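PDB 5EWK: putative ADP-Ribosyltransferase Scabin from Streptomyces scabiei 87.22, which probably transfers ADP-ribose from NAD+ to a target molecule, as a member of the ADP-ribosyltransferase family, and here holds a phenanthridinone ligand. Local coordinates for residues L124-Y129 with T182-M187. Residues are numbered along the deposited sequence; the frame is centred on the assembly and turned at random.
Sequences LYKTWY and TRTEKM. With P34 (N~2~,N~2~-dimethyl-N~1~-(6-oxo-5,6-dihydrophenanthridin-2-yl)glycinamide), chain B.
Lys126 and Tyr125 meet the carbonyl oxygen of Arg183 from two directions roughly at right angles. The ammonium NZ of Lys126 donates to Arg183 O at 2.7 Å; a C=O...N angle of 155°, with the donor 17° out of the carbonyl plane, describes a fairly direct but slightly bent approach. The lysine chain runs extended and then bends at its last torsion (chi4 -73°), which swings NZ onto the oxygen. Its CG lies 3.6 Å above the plane of the Tyr125 ring, offset toward the rim, and CE1 of that ring comes within 3.4 Å of Arg183 O. Farther along, Tyr125 CZ packs 3.8 Å from Glu185 CG, while the carboxylate reaches past to Tyr136 and Asn134. Tyr125, buried, is thus the compact side of the contact.

The outer side is looser and wetter. A water accepts from Lys126 NZ at 2.8 Å and donates to Thr182 O, joining the two segments a second time. Arg183 lays CD 3.5 Å from Lys126 O and 4.0 Å from CE1 of the poorly ordered Tyr129.

Leu124, and Trp128 just after the 3-10 segment, meet P34 through CD2 and one ring face. Arg183 and Thr184 form a G1 beta bulge opposite Asp179, at the start of edge strand 184-192. From the loop between strands 115-119 and 133-137, Tyr125 also touches Val178 of strand 172-179, the neighbour of that edge strand.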
ATOM      1  N   LEU A 124      -1.071 -10.214  -6.510  1.00 19.64           N
ATOM      2  CA  LEU A 124      -2.369  -9.610  -6.796  1.00 15.75           C
ATOM      3  C   LEU A 124      -2.326  -8.812  -8.087  1.00 16.56           C
ATOM      4  O   LEU A 124      -3.368  -8.609  -8.723  1.00 18.87           O
ATOM      5  CB  LEU A 124      -2.799  -8.717  -5.616  1.00 16.02           C
ATOM      6  CG  LEU A 124      -4.306  -8.308  -5.725  1.00 16.64           C
ATOM      7  CD1 LEU A 124      -5.177  -9.504  -5.492  1.00 20.62           C
ATOM      8  CD2 LEU A 124      -4.607  -7.210  -4.712  1.00 18.30           C
ATOM      9  N   TYR A 125      -1.136  -8.373  -8.502  1.00 17.50           N
ATOM     10  CA  TYR A 125      -1.030  -7.654  -9.787  1.00 19.12           C
ATOM     11  C   TYR A 125      -1.604  -8.452 -10.948  1.00 20.30           C
ATOM     12  O   TYR A 125      -2.000  -7.860 -11.957  1.00 23.00           O
ATOM     13  CB  TYR A 125       0.441  -7.316 -10.106  1.00 21.28           C
ATOM     14  CG  TYR A 125       1.281  -8.507 -10.557  1.00 20.22           C
ATOM     15  CD1 TYR A 125       1.432  -8.833 -11.887  1.00 20.21           C
ATOM     16  CD2 TYR A 125       1.991  -9.266  -9.611  1.00 20.26           C
ATOM     17  CE1 TYR A 125       2.166  -9.907 -12.282  1.00 19.58           C
ATOM     18  CE2 TYR A 125       2.747 -10.361  -9.998  1.00 18.86           C
ATOM     19  CZ  TYR A 125       2.869 -10.659 -11.333  1.00 19.16           C
ATOM     20  OH  TYR A 125       3.592 -11.752 -11.725  1.00 22.31           O
ATOM     21  N   LYS A 126      -1.621  -9.783 -10.859  1.00 21.69           N
ATOM     22  CA  LYS A 126      -2.175 -10.601 -11.937  1.00 20.54           C
ATOM     23  C   LYS A 126      -3.675 -10.400 -12.126  1.00 21.87           C
ATOM     24  O   LYS A 126      -4.219 -10.820 -13.157  1.00 29.63           O
ATOM     25  CB  LYS A 126      -1.878 -12.074 -11.663  1.00 25.89           C
ATOM     26  CG  LYS A 126      -0.396 -12.397 -11.594  1.00 22.07           C
ATOM     27  CD  LYS A 126      -0.180 -13.854 -11.289  1.00 25.47           C
ATOM     28  CE  LYS A 126       1.304 -14.210 -11.327  1.00 25.39           C
ATOM     29  NZ  LYS A 126       1.851 -14.240 -12.706  1.00 24.83           N
ATOM     30  N   THR A 127      -4.355  -9.798 -11.150  1.00 21.92           N
ATOM     31  CA  THR A 127      -5.792  -9.572 -11.245  1.00 25.78           C
ATOM     32  C   THR A 127      -6.128  -8.191 -11.790  1.00 26.24           C
ATOM     33  O   THR A 127      -7.295  -7.944 -12.117  1.00 32.56           O
ATOM     34  CB  THR A 127      -6.470  -9.751  -9.867  1.00 28.17           C
ATOM     35  OG1 THR A 127      -6.130  -8.664  -8.985  1.00 26.30           O
ATOM     36  CG2 THR A 127      -6.061 -11.084  -9.217  1.00 32.27           C
ATOM     37  N   TRP A 128      -5.148  -7.277 -11.851  1.00 31.64           N
ATOM     38  CA  TRP A 128      -5.370  -5.909 -12.316  1.00 42.09           C
ATOM     39  C   TRP A 128      -4.967  -5.842 -13.779  1.00 55.04           C
ATOM     40  O   TRP A 128      -3.784  -5.966 -14.112  1.00 66.30           O
ATOM     41  CB  TRP A 128      -4.568  -4.901 -11.496  1.00 42.25           C
ATOM     42  CG  TRP A 128      -4.902  -4.877 -10.059  1.00 38.29           C
ATOM     43  CD1 TRP A 128      -4.301  -5.596  -9.075  1.00 40.33           C
ATOM     44  CD2 TRP A 128      -5.918  -4.090  -9.419  1.00 30.29           C
ATOM     45  NE1 TRP A 128      -4.878  -5.317  -7.865  1.00 38.69           N
ATOM     46  CE2 TRP A 128      -5.874  -4.398  -8.043  1.00 45.09           C
ATOM     47  CE3 TRP A 128      -6.864  -3.169  -9.873  1.00 44.75           C
ATOM     48  CZ2 TRP A 128      -6.728  -3.816  -7.117  1.00 45.38           C
ATOM     49  CZ3 TRP A 128      -7.712  -2.587  -8.948  1.00 48.89           C
ATOM     50  CH2 TRP A 128      -7.636  -2.911  -7.587  1.00 46.53           C
ATOM     51  N   TYR A 129      -5.937  -5.626 -14.645  1.00 63.95           N
ATOM     52  CA  TYR A 129      -5.636  -5.534 -16.060  1.00 76.54           C
ATOM     53  C   TYR A 129      -5.175  -4.122 -16.401  1.00 56.68           C
ATOM     54  O   TYR A 129      -5.594  -3.140 -15.781  1.00 44.09           O
ATOM     55  CB  TYR A 129      -6.851  -5.979 -16.868  1.00 95.21           C
ATOM     56  CG  TYR A 129      -7.148  -7.432 -16.563  1.00102.66           C
ATOM     57  CD1 TYR A 129      -6.452  -8.451 -17.205  1.00102.10           C
ATOM     58  CD2 TYR A 129      -8.073  -7.785 -15.584  1.00105.92           C
ATOM     59  CE1 TYR A 129      -6.695  -9.777 -16.908  1.00103.10           C
ATOM     60  CE2 TYR A 129      -8.324  -9.110 -15.281  1.00104.66           C
ATOM     61  CZ  TYR A 129      -7.632 -10.102 -15.945  1.00102.16           C
ATOM     62  OH  TYR A 129      -7.877 -11.422 -15.647  1.00 99.00           O
ATOM     63  N   THR A 182       0.818 -11.996 -20.527  1.00 33.47           N
ATOM     64  CA  THR A 182       1.033 -13.161 -19.670  1.00 32.13           C
ATOM     65  C   THR A 182       0.789 -12.884 -18.194  1.00 30.91           C
ATOM     66  O   THR A 182       0.780 -13.836 -17.396  1.00 30.52           O
ATOM     67  CB  THR A 182       2.468 -13.696 -19.823  1.00 37.30           C
ATOM     68  OG1 THR A 182       3.415 -12.662 -19.501  1.00 33.33           O
ATOM     69  CG2 THR A 182       2.711 -14.216 -21.226  1.00 39.01           C
ATOM     70  N   ARG A 183       0.598 -11.622 -17.810  1.00 29.84           N
ATOM     71  CA  ARG A 183       0.397 -11.234 -16.410  1.00 28.54           C
ATOM     72  C   ARG A 183       1.569 -11.714 -15.563  1.00 25.88           C
ATOM     73  O   ARG A 183       1.389 -12.319 -14.513  1.00 25.36           O
ATOM     74  CB  ARG A 183      -0.937 -11.766 -15.865  1.00 32.03           C
ATOM     75  CG  ARG A 183      -2.186 -11.260 -16.639  1.00 36.57           C
ATOM     76  CD  ARG A 183      -3.440 -12.056 -16.296  1.00 40.52           C
ATOM     77  NE  ARG A 183      -3.254 -13.494 -16.506  1.00 43.12           N
ATOM     78  CZ  ARG A 183      -3.285 -14.101 -17.689  1.00 47.65           C
ATOM     79  NH1 ARG A 183      -3.529 -13.405 -18.801  1.00 47.97           N
ATOM     80  NH2 ARG A 183      -3.081 -15.416 -17.758  1.00 49.86           N
ATOM     81  N   THR A 184       2.767 -11.422 -16.038  1.00 24.72           N
ATOM     82  CA  THR A 184       4.003 -11.776 -15.342  1.00 22.91           C
ATOM     83  C   THR A 184       4.875 -10.545 -15.164  1.00 25.69           C
ATOM     84  O   THR A 184       4.757  -9.565 -15.887  1.00 28.63           O
ATOM     85  CB  THR A 184       4.772 -12.848 -16.124  1.00 25.71           C
ATOM     86  OG1 THR A 184       5.079 -12.363 -17.429  1.00 27.21           O
ATOM     87  CG2 THR A 184       3.983 -14.149 -16.182  1.00 26.33           C
ATOM     88  N   GLU A 185       5.792 -10.607 -14.205  1.00 21.02           N
ATOM     89  CA  GLU A 185       6.749  -9.522 -14.020  1.00 22.44           C
ATOM     90  C   GLU A 185       7.905  -9.658 -15.002  1.00 26.61           C
ATOM     91  O   GLU A 185       8.369 -10.772 -15.277  1.00 25.49           O
ATOM     92  CB  GLU A 185       7.306  -9.516 -12.595  1.00 18.10           C
ATOM     93  CG  GLU A 185       6.288  -9.121 -11.567  1.00 18.64           C
ATOM     94  CD  GLU A 185       6.805  -9.168 -10.136  1.00 20.17           C
ATOM     95  OE1 GLU A 185       7.193 -10.275  -9.690  1.00 21.31           O
ATOM     96  OE2 GLU A 185       6.735  -8.132  -9.424  1.00 21.58           O
ATOM     97  N   LYS A 186       8.339  -8.523 -15.561  1.00 23.27           N
ATOM     98  CA  LYS A 186       9.500  -8.474 -16.446  1.00 23.20           C
ATOM     99  C   LYS A 186      10.714  -8.264 -15.546  1.00 27.90           C
ATOM    100  O   LYS A 186      11.126  -7.139 -15.254  1.00 24.80           O
ATOM    101  CB  LYS A 186       9.364  -7.385 -17.498  1.00 25.80           C
ATOM    102  CG  LYS A 186       8.198  -7.631 -18.420  1.00 33.95           C
ATOM    103  CD  LYS A 186       8.268  -6.762 -19.651  1.00 40.70           C
ATOM    104  CE  LYS A 186       7.414  -5.536 -19.504  1.00 47.87           C
ATOM    105  NZ  LYS A 186       7.141  -4.908 -20.833  1.00 53.27           N
ATOM    106  N   MET A 187      11.259  -9.363 -15.043  1.00 23.99           N
ATOM    107  CA  MET A 187      12.151  -9.232 -13.903  1.00 21.98           C
ATOM    108  C   MET A 187      13.499  -8.609 -14.246  1.00 26.15           C
ATOM    109  O   MET A 187      14.130  -8.022 -13.357  1.00 25.31           O
ATOM    110  CB  MET A 187      12.322 -10.595 -13.233  1.00 24.12           C
ATOM    111  CG  MET A 187      11.028 -11.060 -12.538  1.00 24.96           C
ATOM    112  SD  MET A 187      11.287 -12.286 -11.265  1.00 25.42           S
ATOM    113  CE  MET A 187      12.082 -11.275  -9.987  1.00 33.93           C
TER
HETATM  114  CAA P34 B 301      -5.152   5.559  -5.362  1.00 68.87           C
HETATM  115  N   P34 B 301      -6.070   5.179  -6.429  1.00 80.78           N
HETATM  116  CAB P34 B 301      -5.406   5.382  -7.687  1.00 82.30           C
HETATM  117  CA  P34 B 301      -6.418   3.781  -6.310  1.00 76.02           C
HETATM  118  C   P34 B 301      -7.802   3.246  -6.742  1.00 73.41           C
HETATM  119  O   P34 B 301      -8.750   4.024  -6.912  1.00 80.65           O
HETATM  120  NAM P34 B 301      -7.935   1.883  -6.869  1.00 57.16           N
HETATM  121  CAP P34 B 301      -6.852   0.984  -6.690  1.00 36.76           C
HETATM  122  CAK P34 B 301      -6.894  -0.022  -5.720  1.00 26.20           C
HETATM  123  CAU P34 B 301      -5.761  -0.868  -5.584  1.00 20.28           C
HETATM  124  CAT P34 B 301      -5.669  -1.974  -4.619  1.00 21.95           C
HETATM  125  CAI P34 B 301      -6.698  -2.265  -3.725  1.00 24.35           C
HETATM  126  CAF P34 B 301      -6.568  -3.313  -2.839  1.00 22.45           C
HETATM  127  CAE P34 B 301      -5.391  -4.069  -2.773  1.00 21.91           C
HETATM  128  CAH P34 B 301      -4.349  -3.775  -3.659  1.00 20.94           C
HETATM  129  CAS P34 B 301      -4.485  -2.733  -4.561  1.00 19.59           C
HETATM  130  CAQ P34 B 301      -3.376  -2.508  -5.492  1.00 19.10           C
HETATM  131  OAD P34 B 301      -2.328  -3.162  -5.478  1.00 19.62           O
HETATM  132  NAN P34 B 301      -3.508  -1.483  -6.362  1.00 20.00           N
HETATM  133  CAR P34 B 301      -4.677  -0.674  -6.435  1.00 23.31           C
HETATM  134  CAJ P34 B 301      -4.658   0.343  -7.393  1.00 28.69           C
HETATM  135  CAG P34 B 301      -5.761   1.131  -7.516  1.00 32.60           C
HETATM  136  O   HOH W   1       0.308 -15.296 -14.844  1.00 41.96           O